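Local coordinates for trwC protein (Escherichia coli, PDB 1OMH) that recognises and processes the plasmid origin-of-transfer DNA in bacterial conjugation, this piece being the N-terminal relaxase domain of the longer protein, at residues B[121-127]-B[138-143]; B[144-150]-B[161-167]; B[228-232]-B[284-290]. One frame throughout, in Å; residues are numbered along the deposited sequence.

Contact 1: B[121-127]-B[138-143]; sequences AEARAQA and ETTGNL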
loop_
_atom_site.group_PDB
_atom_site.type_symbol
_atom_site.label_atom_id
_atom_site.label_comp_id
_atom_site.label_asym_id
_atom_site.label_seq_id
_atom_site.Cartn_x
_atom_site.Cartn_y
_atom_site.Cartn_z
ATOM N N ALA B 121 6.073 5.764 9.926
ATOM C CA ALA B 121 4.867 6.524 9.636
ATOM C C ALA B 121 4.200 6.770 10.992
ATOM O O ALA B 121 3.638 7.836 11.236
ATOM C CB ALA B 121 3.938 5.721 8.726
ATOM N N GLU B 122 4.287 5.779 11.879
ATOM C CA GLU B 122 3.682 5.906 13.202
ATOM C C GLU B 122 4.381 6.975 14.045
ATOM O O GLU B 122 3.748 7.662 14.846
ATOM C CB GLU B 122 3.708 4.561 13.934
ATOM C CG GLU B 122 3.112 4.608 15.339
ATOM C CD GLU B 122 2.989 3.235 15.965
ATOM O OE1 GLU B 122 3.969 2.470 15.906
ATOM O OE2 GLU B 122 1.918 2.923 16.523
ATOM N N ALA B 123 5.689 7.113 13.866
ATOM C CA ALA B 123 6.443 8.118 14.605
ATOM C C ALA B 123 5.951 9.501 14.188
ATOM O O ALA B 123 6.239 10.498 14.850
ATOM C CB ALA B 123 7.939 7.977 14.316
ATOM N N ARG B 124 5.196 9.552 13.092
ATOM C CA ARG B 124 4.661 10.810 12.581
ATOM C C ARG B 124 3.176 11.013 12.894
ATOM O O ARG B 124 2.591 12.018 12.496
ATOM C CB ARG B 124 4.893 10.900 11.068
ATOM C CG ARG B 124 6.362 11.041 10.682
ATOM C CD ARG B 124 6.566 10.897 9.178
ATOM N NE ARG B 124 7.918 11.276 8.765
ATOM C CZ ARG B 124 9.017 10.575 9.024
ATOM N NH1 ARG B 124 8.947 9.433 9.700
ATOM N NH2 ARG B 124 10.197 11.021 8.608
ATOM N N ALA B 125 2.575 10.070 13.616
ATOM C CA ALA B 125 1.162 10.178 13.983
ATOM C C ALA B 125 0.967 11.407 14.862
ATOM O O ALA B 125 1.710 11.609 15.825
ATOM C CB ALA B 125 0.715 8.939 14.741
ATOM N N GLN B 126 -0.034 12.212 14.536
ATOM C CA GLN B 126 -0.320 13.416 15.299
ATOM C C GLN B 126 -1.811 13.656 15.456
ATOM O O GLN B 126 -2.632 13.084 14.743
ATOM C CB GLN B 126 0.283 14.643 14.618
ATOM C CG GLN B 126 1.772 14.573 14.367
ATOM C CD GLN B 126 2.342 15.919 13.963
ATOM O OE1 GLN B 126 1.856 16.557 13.022
ATOM N NE2 GLN B 126 3.379 16.360 14.676
ATOM N N ALA B 127 -2.147 14.526 16.398
ATOM C CA ALA B 127 -3.531 14.891 16.662
ATOM C C ALA B 127 -3.510 16.305 17.224
ATOM O O ALA B 127 -2.460 16.798 17.616
ATOM C CB ALA B 127 -4.146 13.933 17.674
ATOM N N GLU B 138 -0.024 17.780 18.641
ATOM C CA GLU B 138 0.700 16.807 19.444
ATOM C C GLU B 138 1.109 15.595 18.631
ATOM O O GLU B 138 0.309 15.062 17.859
ATOM C CB GLU B 138 -0.173 16.355 20.616
ATOM C CG GLU B 138 0.505 15.384 21.582
ATOM C CD GLU B 138 -0.485 14.710 22.522
ATOM O OE1 GLU B 138 -1.427 15.394 22.981
ATOM O OE2 GLU B 138 -0.314 13.503 22.810
ATOM N N THR B 139 2.360 15.177 18.793
ATOM C CA THR B 139 2.854 13.995 18.112
ATOM C C THR B 139 2.528 12.859 19.079
ATOM O O THR B 139 3.165 12.711 20.127
ATOM C CB THR B 139 4.376 14.070 17.875
ATOM O OG1 THR B 139 4.673 15.187 17.028
ATOM C CG2 THR B 139 4.877 12.794 17.202
ATOM N N THR B 140 1.504 12.085 18.732
ATOM C CA THR B 140 1.037 10.973 19.551
ATOM C C THR B 140 1.890 9.721 19.406
ATOM O O THR B 140 2.041 8.948 20.355
ATOM C CB THR B 140 -0.402 10.625 19.185
ATOM O OG1 THR B 140 -0.462 10.283 17.796
ATOM C CG2 THR B 140 -1.308 11.818 19.433
ATOM N N GLY B 141 2.427 9.511 18.209
ATOM C CA GLY B 141 3.273 8.358 17.975
ATOM C C GLY B 141 2.590 7.006 18.058
ATOM O O GLY B 141 3.239 6.005 18.339
ATOM N N ASN B 142 1.283 6.961 17.834
ATOM C CA ASN B 142 0.583 5.684 17.875
ATOM C C ASN B 142 -0.484 5.606 16.791
ATOM O O ASN B 142 -1.193 6.572 16.526
ATOM C CB ASN B 142 -0.021 5.427 19.275
ATOM C CG ASN B 142 -1.130 6.401 19.641
ATOM O OD1 ASN B 142 -2.299 6.193 19.306
ATOM N ND2 ASN B 142 -0.766 7.471 20.339
ATOM N N LEU B 143 -0.576 4.449 16.151
ATOM C CA LEU B 143 -1.552 4.249 15.090
ATOM C C LEU B 143 -2.221 2.887 15.211
ATOM O O LEU B 143 -1.714 1.991 15.889
ATOM C CB LEU B 143 -0.864 4.333 13.718
ATOM C CG LEU B 143 -0.325 5.674 13.228
ATOM C CD1 LEU B 143 0.435 5.474 11.916
ATOM C CD2 LEU B 143 -1.477 6.645 13.048
#
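Two backbone hydrogen bonds between Ala127 and Glu138 make the firmest tie: Ala127 N gives to Glu138 O at 2.9 Å and Glu138 N to Ala127 O at 2.8 Å. They form an antiparallel hydrogen-bonded pair at the open end of the beta hairpin of strands 126-131 and 134-139. At the other end, where helix 104-122 runs out, the carboxylate of Glu122 takes over, its OE2 accepting from Leu143 N at 2.9 Å; the same oxygen also takes Lys39 N, so this acid holds two backbone amides together. Between these ends Ala125 O faces the bend at 140-141. Gly141 N donates to Ala125 O at 3.3 Å in a nearly straight hydrogen bond, and a weaker bond from Thr140 N to Ala125 O (3.0 Å) joins it. The Thr140 hydroxyl has its partner in Thr170. Side chain to side chain, Gln126 NE2 donates to Thr139 OG1 at 2.9 Å.

Gly141 has positive phi, a conformation that favours glycine, and its CA lies only 3.2 Å from Glu122 O in a CA-H...O contact. Glu122 O also accepts from Ala125 N at 2.9 Å, closing the type I turn Glu122-Ala125 that leads from helix to strand. Ala125 CB, pointing toward residues 138-143, packs on Leu143 CD2 at 3.6 Å, and the leucine reaches on to Ile185 and Leu180.

The bonding is thus mostly backbone to backbone, with one buried carboxylate spent on main-chain amides: it ties the helix end and the base of the hairpin to the chain entering the central sheet.

Contact 2: B[144-150]-B[161-167]; sequences VIGKFRH and HTHAVIL. With SO4 (sulfate ion), chain D; SO4 (sulfate ion), chain C.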
loop_
_atom_site.group_PDB
_atom_site.type_symbol
_atom_site.label_atom_id
_atom_site.label_comp_id
_atom_site.label_asym_id
_atom_site.label_seq_id
_atom_site.Cartn_x
_atom_site.Cartn_y
_atom_site.Cartn_z
ATOM N N VAL B 144 -3.373 2.758 14.565
ATOM C CA VAL B 144 -4.118 1.503 14.516
ATOM C C VAL B 144 -4.086 1.204 13.024
ATOM O O VAL B 144 -4.657 1.954 12.227
ATOM C CB VAL B 144 -5.579 1.690 15.002
ATOM C CG1 VAL B 144 -6.354 0.375 14.897
ATOM C CG2 VAL B 144 -5.582 2.173 16.446
ATOM N N ILE B 145 -3.386 0.140 12.637
ATOM C CA ILE B 145 -3.256 -0.194 11.216
ATOM C C ILE B 145 -3.670 -1.621 10.869
ATOM O O ILE B 145 -3.295 -2.573 11.553
ATOM C CB ILE B 145 -1.789 -0.069 10.727
ATOM C CG1 ILE B 145 -1.116 1.180 11.327
ATOM C CG2 ILE B 145 -1.746 -0.047 9.199
ATOM C CD1 ILE B 145 -1.899 2.454 11.145
ATOM N N GLY B 146 -4.425 -1.747 9.784
ATOM C CA GLY B 146 -4.829 -3.047 9.287
ATOM C C GLY B 146 -4.029 -3.258 8.007
ATOM O O GLY B 146 -4.208 -2.523 7.036
ATOM N N LYS B 147 -3.137 -4.244 8.001
ATOM C CA LYS B 147 -2.299 -4.525 6.832
ATOM C C LYS B 147 -2.822 -5.721 6.040
ATOM O O LYS B 147 -3.022 -6.805 6.595
ATOM C CB LYS B 147 -0.857 -4.809 7.265
ATOM C CG LYS B 147 -0.218 -3.705 8.101
ATOM C CD LYS B 147 1.225 -4.052 8.470
ATOM C CE LYS B 147 1.278 -5.275 9.371
ATOM N NZ LYS B 147 2.671 -5.623 9.773
ATOM N N PHE B 148 -3.017 -5.531 4.740
ATOM C CA PHE B 148 -3.530 -6.608 3.902
ATOM C C PHE B 148 -2.639 -6.845 2.687
ATOM O O PHE B 148 -2.561 -6.007 1.794
ATOM C CB PHE B 148 -4.962 -6.273 3.473
ATOM C CG PHE B 148 -5.856 -5.884 4.623
ATOM C CD1 PHE B 148 -6.047 -4.547 4.957
ATOM C CD2 PHE B 148 -6.487 -6.859 5.387
ATOM C CE1 PHE B 148 -6.858 -4.187 6.033
ATOM C CE2 PHE B 148 -7.296 -6.509 6.466
ATOM C CZ PHE B 148 -7.482 -5.169 6.786
ATOM N N ARG B 149 -1.973 -8.000 2.678
ATOM C CA ARG B 149 -1.063 -8.400 1.605
ATOM C C ARG B 149 -1.813 -9.090 0.465
ATOM O O ARG B 149 -2.600 -10.010 0.697
ATOM C CB ARG B 149 0.003 -9.349 2.172
ATOM C CG ARG B 149 1.162 -9.676 1.228
ATOM C CD ARG B 149 2.092 -10.709 1.864
ATOM N NE ARG B 149 1.389 -11.964 2.104
ATOM C CZ ARG B 149 1.528 -12.706 3.195
ATOM N NH1 ARG B 149 0.840 -13.830 3.316
ATOM N NH2 ARG B 149 2.347 -12.327 4.166
ATOM N N HIS B 150 -1.562 -8.636 -0.761
ATOM C CA HIS B 150 -2.189 -9.196 -1.951
ATOM C C HIS B 150 -1.123 -9.567 -2.960
ATOM O O HIS B 150 -0.013 -9.056 -2.898
ATOM C CB HIS B 150 -3.197 -8.201 -2.529
ATOM C CG HIS B 150 -4.431 -8.080 -1.693
ATOM N ND1 HIS B 150 -5.363 -9.093 -1.602
ATOM C CD2 HIS B 150 -4.825 -7.126 -0.816
ATOM C CE1 HIS B 150 -6.273 -8.771 -0.699
ATOM N NE2 HIS B 150 -5.969 -7.583 -0.206
ATOM N N HIS B 161 1.796 -6.638 -3.236
ATOM C CA HIS B 161 1.530 -5.337 -2.650
ATOM C C HIS B 161 0.691 -5.477 -1.395
ATOM O O HIS B 161 -0.061 -6.445 -1.230
ATOM C CB HIS B 161 0.819 -4.413 -3.649
ATOM C CG HIS B 161 -0.507 -4.921 -4.128
ATOM N ND1 HIS B 161 -0.630 -6.015 -4.962
ATOM C CD2 HIS B 161 -1.767 -4.470 -3.920
ATOM C CE1 HIS B 161 -1.904 -6.211 -5.245
ATOM N NE2 HIS B 161 -2.617 -5.285 -4.625
ATOM N N THR B 162 0.825 -4.503 -0.504
ATOM C CA THR B 162 0.079 -4.517 0.742
ATOM C C THR B 162 -0.651 -3.213 0.943
ATOM O O THR B 162 -0.079 -2.131 0.750
ATOM C CB THR B 162 0.997 -4.729 1.966
ATOM O OG1 THR B 162 1.616 -6.016 1.892
ATOM C CG2 THR B 162 0.184 -4.643 3.263
ATOM N N HIS B 163 -1.921 -3.327 1.310
ATOM C CA HIS B 163 -2.748 -2.167 1.591
ATOM C C HIS B 163 -2.681 -1.971 3.095
ATOM O O HIS B 163 -3.284 -2.737 3.840
ATOM C CB HIS B 163 -4.205 -2.424 1.196
ATOM C CG HIS B 163 -4.460 -2.359 -0.275
ATOM N ND1 HIS B 163 -4.473 -1.172 -0.978
ATOM C CD2 HIS B 163 -4.718 -3.334 -1.180
ATOM C CE1 HIS B 163 -4.729 -1.418 -2.249
ATOM N NE2 HIS B 163 -4.881 -2.724 -2.399
ATOM N N ALA B 164 -1.927 -0.967 3.540
ATOM C CA ALA B 164 -1.805 -0.666 4.959
ATOM C C ALA B 164 -2.860 0.384 5.274
ATOM O O ALA B 164 -2.665 1.573 5.009
ATOM C CB ALA B 164 -0.407 -0.119 5.273
ATOM N N VAL B 165 -3.980 -0.057 5.829
ATOM C CA VAL B 165 -5.055 0.860 6.151
ATOM C C VAL B 165 -4.904 1.456 7.546
ATOM O O VAL B 165 -5.186 0.803 8.561
ATOM C CB VAL B 165 -6.431 0.171 6.036
ATOM C CG1 VAL B 165 -7.542 1.179 6.313
ATOM C CG2 VAL B 165 -6.594 -0.429 4.634
ATOM N N ILE B 166 -4.442 2.701 7.584
ATOM C CA ILE B 166 -4.274 3.406 8.844
ATOM C C ILE B 166 -5.637 3.996 9.185
ATOM O O ILE B 166 -6.133 4.883 8.490
ATOM C CB ILE B 166 -3.255 4.564 8.733
ATOM C CG1 ILE B 166 -1.852 4.030 8.420
ATOM C CG2 ILE B 166 -3.206 5.330 10.047
ATOM C CD1 ILE B 166 -1.689 3.438 7.049
ATOM N N LEU B 167 -6.250 3.508 10.252
ATOM C CA LEU B 167 -7.556 4.024 10.626
ATOM C C LEU B 167 -7.433 5.462 11.117
ATOM O O LEU B 167 -6.396 5.861 11.656
ATOM C CB LEU B 167 -8.186 3.111 11.675
ATOM C CG LEU B 167 -8.489 1.755 11.021
ATOM C CD1 LEU B 167 -7.756 0.651 11.743
ATOM C CD2 LEU B 167 -9.983 1.512 10.993
HETATM S S SO4 D . -4.968 -11.155 -4.699
HETATM O O1 SO4 D . -6.093 -10.794 -3.815
HETATM O O2 SO4 D . -5.416 -12.164 -5.677
HETATM O O3 SO4 D . -3.866 -11.717 -3.901
HETATM O O4 SO4 D . -4.496 -9.946 -5.397
HETATM S S SO4 C . -6.091 -4.221 -5.725
HETATM O O1 SO4 C . -6.636 -5.322 -4.907
HETATM O O2 SO4 C . -5.530 -4.756 -6.982
HETATM O O3 SO4 C . -5.024 -3.537 -4.971
HETATM O O4 SO4 C . -7.174 -3.268 -6.036
HETATM O O HOH W 1 -4.478 5.037 13.316
#
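Val144 opens the pairing, its O accepting Leu167 N at 3.0 Å, while a water bridges Val144 N (2.8 Å) and Leu167 O (2.7 Å). Val144 CG1 meets Leu167 CD1 at 3.5 Å, and both side chains rest on Leu58 of helix 52-60. Ile145 points to the face it shares with Lys147 and Arg149, Ile145 CG2 against Ala164 CB at 4.1 Å. Gly146 exchanges two bonds with Val165, N to O at 2.9 Å and O to N at 2.8 Å; a CB here would be crowded by Phe148 CE1. Lys147 pairs with Ala164 under helix 104-122, its amine reaching Gln37. Phe148 N and O bond His163 O and N at 2.9 and 2.8 Å; the Phe148 ring lies edge-to-face with Phe55. Arg149, opposite Thr162, forms a salt bridge with Asp111. At His150 the ladder closes with N to His161 O at 2.7 Å and His161 N to His150 O at 3.0 Å, and His150 CB makes a CH-pi contact over the His161 ring.

His161 NE2 (3.0 Å) and His163 NE2 (2.7 Å) both donate to O3 of sulfate C, and His150 ND1 to O1 of sulfate D at 2.9 Å, sulfates probably from the crystallisation liquor. The other ring nitrogens bond Gln159 O (His161), Asp85 (His163) and Tyr18 O (His150). In other structures of this protein these three histidines bind zinc or copper; here, metal-free, they mark the relaxase's three-histidine site, carried by adjacent antiparallel strands of its central sheet.

Contact 3: B[228-232]-B[284-290]; sequences QIEGF and TAKELGI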
loop_
_atom_site.group_PDB
_atom_site.type_symbol
_atom_site.label_atom_id
_atom_site.label_comp_id
_atom_site.label_asym_id
_atom_site.label_seq_id
_atom_site.Cartn_x
_atom_site.Cartn_y
_atom_site.Cartn_z
ATOM N N GLN B 228 11.205 -8.759 -20.020
ATOM C CA GLN B 228 10.548 -9.788 -19.223
ATOM C C GLN B 228 9.625 -9.120 -18.211
ATOM O O GLN B 228 8.533 -9.616 -17.925
ATOM C CB GLN B 228 11.609 -10.662 -18.525
ATOM C CG GLN B 228 12.565 -11.311 -19.530
ATOM C CD GLN B 228 13.779 -11.979 -18.896
ATOM O OE1 GLN B 228 14.358 -11.469 -17.937
ATOM N NE2 GLN B 228 14.180 -13.119 -19.448
ATOM N N ILE B 229 10.070 -7.990 -17.670
ATOM C CA ILE B 229 9.270 -7.242 -16.705
ATOM C C ILE B 229 7.981 -6.782 -17.388
ATOM O O ILE B 229 6.877 -6.998 -16.875
ATOM C CB ILE B 229 10.045 -5.996 -16.192
ATOM C CG1 ILE B 229 11.145 -6.422 -15.217
ATOM C CG2 ILE B 229 9.105 -5.003 -15.564
ATOM C CD1 ILE B 229 10.665 -7.276 -14.075
ATOM N N GLU B 230 8.127 -6.168 -18.560
ATOM C CA GLU B 230 6.979 -5.666 -19.302
ATOM C C GLU B 230 6.024 -6.794 -19.689
ATOM O O GLU B 230 4.813 -6.587 -19.784
ATOM C CB GLU B 230 7.458 -4.911 -20.546
ATOM C CG GLU B 230 8.522 -3.872 -20.220
ATOM C CD GLU B 230 8.865 -2.962 -21.381
ATOM O OE1 GLU B 230 9.033 -3.466 -22.511
ATOM O OE2 GLU B 230 8.986 -1.737 -21.153
ATOM N N GLY B 231 6.573 -7.986 -19.895
ATOM C CA GLY B 231 5.751 -9.125 -20.257
ATOM C C GLY B 231 4.792 -9.499 -19.143
ATOM O O GLY B 231 3.841 -10.237 -19.368
ATOM N N PHE B 232 5.060 -9.005 -17.937
ATOM C CA PHE B 232 4.213 -9.271 -16.772
ATOM C C PHE B 232 3.665 -7.954 -16.202
ATOM O O PHE B 232 3.296 -7.880 -15.025
ATOM C CB PHE B 232 5.003 -9.989 -15.661
ATOM C CG PHE B 232 5.131 -11.478 -15.850
ATOM C CD1 PHE B 232 6.338 -12.045 -16.255
ATOM C CD2 PHE B 232 4.054 -12.317 -15.583
ATOM C CE1 PHE B 232 6.471 -13.436 -16.390
ATOM C CE2 PHE B 232 4.177 -13.704 -15.715
ATOM C CZ PHE B 232 5.391 -14.260 -16.120
ATOM N N THR B 284 4.239 -18.571 -18.806
ATOM C CA THR B 284 4.500 -17.277 -19.425
ATOM C C THR B 284 5.955 -16.871 -19.221
ATOM O O THR B 284 6.580 -16.319 -20.119
ATOM C CB THR B 284 3.571 -16.188 -18.841
ATOM O OG1 THR B 284 2.217 -16.504 -19.177
ATOM C CG2 THR B 284 3.914 -14.813 -19.405
ATOM N N ALA B 285 6.489 -17.158 -18.039
ATOM C CA ALA B 285 7.873 -16.821 -17.734
ATOM C C ALA B 285 8.828 -17.563 -18.660
ATOM O O ALA B 285 9.805 -16.996 -19.146
ATOM C CB ALA B 285 8.185 -17.157 -16.275
ATOM N N LYS B 286 8.547 -18.840 -18.897
ATOM C CA LYS B 286 9.388 -19.645 -19.781
ATOM C C LYS B 286 9.361 -19.047 -21.180
ATOM O O LYS B 286 10.388 -18.919 -21.834
ATOM C CB LYS B 286 8.878 -21.086 -19.828
ATOM C CG LYS B 286 9.130 -21.858 -18.546
ATOM C CD LYS B 286 8.388 -23.180 -18.531
ATOM C CE LYS B 286 8.908 -24.072 -17.417
ATOM N NZ LYS B 286 8.984 -23.354 -16.120
ATOM N N GLU B 287 8.172 -18.668 -21.625
ATOM C CA GLU B 287 8.010 -18.088 -22.944
ATOM C C GLU B 287 8.830 -16.803 -23.057
ATOM O O GLU B 287 9.425 -16.520 -24.104
ATOM C CB GLU B 287 6.520 -17.825 -23.193
ATOM C CG GLU B 287 6.143 -17.522 -24.621
ATOM C CD GLU B 287 6.122 -16.045 -24.910
ATOM O OE1 GLU B 287 5.454 -15.308 -24.154
ATOM O OE2 GLU B 287 6.765 -15.624 -25.894
ATOM N N LEU B 288 8.876 -16.032 -21.973
ATOM C CA LEU B 288 9.631 -14.780 -21.954
ATOM C C LEU B 288 11.127 -15.032 -21.751
ATOM O O LEU B 288 11.927 -14.101 -21.767
ATOM C CB LEU B 288 9.105 -13.861 -20.845
ATOM C CG LEU B 288 7.679 -13.331 -21.025
ATOM C CD1 LEU B 288 7.176 -12.754 -19.704
ATOM C CD2 LEU B 288 7.660 -12.286 -22.122
ATOM N N GLY B 289 11.489 -16.296 -21.560
ATOM C CA GLY B 289 12.889 -16.650 -21.381
ATOM C C GLY B 289 13.501 -16.255 -20.050
ATOM O O GLY B 289 14.708 -16.028 -19.963
ATOM N N ILE B 290 12.679 -16.174 -19.008
ATOM C CA ILE B 290 13.169 -15.805 -17.686
ATOM C C ILE B 290 13.863 -16.979 -17.020
ATOM O O ILE B 290 13.348 -18.099 -17.008
ATOM C CB ILE B 290 12.024 -15.364 -16.742
ATOM C CG1 ILE B 290 11.313 -14.131 -17.301
ATOM C CG2 ILE B 290 12.584 -15.053 -15.355
ATOM C CD1 ILE B 290 10.115 -13.706 -16.480
#
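The ring of Phe232 forms the apolar centre, reaching across from just beyond helix 226-230 to the end of helix 274-287. Phe232 CE1 lies 3.5 Å from Leu288 CD1 and 3.7 Å from Ile290 CD1, while Phe232 CZ meets Thr284 CG2 at 3.6 Å and Ala285 CB at 4.0 Å. Ile290 CD1 and the backbone N of Ala285 approach the ring at its edge. Leu288 also covers Gly231, with CD1 3.9 Å from Gly231 CA; a CB on that glycine would clash with the leucine, so the close approach depends on its absence. Leu96 of helix 92-99 packs on Phe232 as well.

What brings Leu288 and Ile290 to the same partner is the end of helix 274-287, a Schellman motif. Gly289 turns with positive phi, Gly289 N bonds Lys286 O at 2.9 Å, and Ile290 N bonds back to Ala285 O at 3.0 Å. The chain folds back over its own last turn, and Ile290 comes round to the phenylalanine.

Towards the polar rim, the long side chain of Gln228 lies along this helix end, its CD 3.6 Å from Ile290 CG1. Gln228 NE2 makes a weak hydrogen bond to Leu288 O at 3.4 Å; Gly289 O is nearer Gln228 NE2, at 3.0 Å, but poorly angled for a bond. The amide's other end, OE1, accepts from Asp225 N, and the Thr284 hydroxyl turns to Glu280 O within its own helix.

The three contacts follow one another along the chain. Contacts 1 and 2 are neighbours: residues 138-143 run directly into strand 145-152, and Leu143 CD2 packs on Ile166 CG2 at 3.7 Å, although the centres lie about 17 Å apart. Contact 2 sits deepest, its centre about 7 Å from the centre of the chain, and alone holds the metal-binding histidines. Contact 3 stands apart in the helical C-terminal part, its centre about 29 Å from that of contact 2 and 43 Å from that of contact 1, across the chain's centre. All three approach the bound DNA, with nearest atoms about 6, 5 and 4 Å away for contacts 1, 2 and 3.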